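Local structure of malonyl CoA-acyl carrier protein transacylase (3QAT) at residues L113-T116 and A117-L120. The protein probably transfers the malonyl group from malonyl-CoA to acyl carrier protein, supplying the malonyl thioester used in fatty acid biosynthesis. Sequence-based numbering, arbitrary orientation.
Sequences LTDT and ARLL
A117 N, R118 N, L119 N and L120 N donate to L113 O, T114 O, D115 O and T116 O in turn, four successive i to i+4 bonds of an α-helix, with N to O distances of 2.8 to 3.1 Å. One turn apart in the first turns of helix 113-129, T114 and R118 run side by side. The methyl of T114, turned anti to the backbone N, sits over the centre of one guanidinium face, with CG2 3.6 Å from R118 CZ. The arginine chain is extended from CG to NE and runs back toward the start of the helix; on the way its CG passes 3.4 Å from T114 O. Its NE bonds to the carbonyl oxygen of A42, while T114 OG1 bonds to E38, so both side chains tie this end of the helix to helix 30-43. D115 lies near the arginine, but D115 OD1 is 4.5 Å from R118 NH1, too far for a salt bridge. A water joins the two instead: it donates to D115 OD1 at 2.7 Å and accepts from R118 NH1 at 3.2 Å, in the plane of the guanidinium. S112 OG, just before the helix, is hydrogen-bonded to D115 N. On the buried side, T116 and L120 lie alongside each other, T116 CG2 4.1 Å from L120 CD1, and T116 OG1 is hydrogen-bonded back to the carbonyl oxygen S112 O, just ahead of the helix. L113, T116 and L120 pack on M70 of helix 62-82, and both T116 and L120 also meet Y102 of helix 100-107, the helix that follows strand 93-96 and a probable nucleophile elbow. Helix 113-129 thus begins packed against helices 30-43, 62-82 and 100-107.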
loop_
_atom_site.group_PDB
_atom_site.type_symbol
_atom_site.label_atom_id
_atom_site.label_comp_id
_atom_site.label_asym_id
_atom_site.label_seq_id
_atom_site.Cartn_x
_atom_site.Cartn_y
_atom_site.Cartn_z
ATOM N N LEU A 113 1.249 -13.258 10.939
ATOM C CA LEU A 113 2.302 -12.239 10.835
ATOM C C LEU A 113 3.584 -12.773 10.183
ATOM O O LEU A 113 4.175 -12.118 9.319
ATOM C CB LEU A 113 2.604 -11.657 12.218
ATOM C CG LEU A 113 3.722 -10.581 12.233
ATOM C CD1 LEU A 113 3.372 -9.327 11.404
ATOM C CD2 LEU A 113 4.000 -10.162 13.651
ATOM N N THR A 114 4.010 -13.968 10.578
ATOM C CA THR A 114 5.198 -14.548 9.974
ATOM C C THR A 114 5.024 -14.754 8.453
ATOM O O THR A 114 5.924 -14.434 7.651
ATOM C CB THR A 114 5.582 -15.863 10.714
ATOM O OG1 THR A 114 6.348 -15.521 11.885
ATOM C CG2 THR A 114 6.420 -16.804 9.822
ATOM N N ASP A 115 3.857 -15.266 8.039
ATOM C CA ASP A 115 3.609 -15.466 6.617
ATOM C C ASP A 115 3.518 -14.158 5.855
ATOM O O ASP A 115 3.984 -14.071 4.732
ATOM C CB ASP A 115 2.362 -16.341 6.397
ATOM C CG ASP A 115 2.606 -17.796 6.782
ATOM O OD1 ASP A 115 3.791 -18.225 6.944
ATOM O OD2 ASP A 115 1.601 -18.541 6.895
ATOM N N THR A 116 2.901 -13.142 6.465
ATOM C CA THR A 116 2.786 -11.845 5.791
ATOM C C THR A 116 4.164 -11.233 5.577
ATOM O O THR A 116 4.455 -10.697 4.494
ATOM C CB THR A 116 1.911 -10.895 6.609
ATOM O OG1 THR A 116 0.627 -11.515 6.830
ATOM C CG2 THR A 116 1.678 -9.594 5.815
ATOM N N ALA A 117 5.029 -11.344 6.589
ATOM C CA ALA A 117 6.409 -10.856 6.419
ATOM C C ALA A 117 7.112 -11.553 5.252
ATOM O O ALA A 117 7.730 -10.899 4.411
ATOM C CB ALA A 117 7.210 -11.039 7.709
ATOM N N ARG A 118 6.990 -12.871 5.190
ATOM C CA ARG A 118 7.655 -13.622 4.151
ATOM C C ARG A 118 7.052 -13.339 2.779
ATOM O O ARG A 118 7.790 -13.221 1.800
ATOM C CB ARG A 118 7.620 -15.127 4.480
ATOM C CG ARG A 118 8.502 -15.498 5.680
ATOM C CD ARG A 118 8.275 -16.938 6.065
ATOM N NE ARG A 118 9.153 -17.287 7.169
ATOM C CZ ARG A 118 9.046 -18.399 7.882
ATOM N NH1 ARG A 118 8.064 -19.270 7.638
ATOM N NH2 ARG A 118 9.920 -18.625 8.856
ATOM N N LEU A 119 5.735 -13.213 2.715
ATOM C CA LEU A 119 5.089 -12.898 1.435
ATOM C C LEU A 119 5.584 -11.555 0.917
ATOM O O LEU A 119 5.825 -11.425 -0.280
ATOM C CB LEU A 119 3.551 -12.864 1.551
ATOM C CG LEU A 119 2.840 -14.215 1.685
ATOM C CD1 LEU A 119 1.416 -13.948 2.169
ATOM C CD2 LEU A 119 2.832 -14.962 0.342
ATOM N N LEU A 120 5.732 -10.566 1.814
ATOM C CA LEU A 120 6.164 -9.224 1.384
ATOM C C LEU A 120 7.631 -9.163 0.991
ATOM O O LEU A 120 8.002 -8.437 0.076
ATOM C CB LEU A 120 5.814 -8.155 2.432
ATOM C CG LEU A 120 4.300 -7.918 2.505
ATOM C CD1 LEU A 120 4.047 -7.011 3.686
ATOM C CD2 LEU A 120 3.784 -7.290 1.196
HETATM O O HOH W 1 5.824 -19.065 5.418
#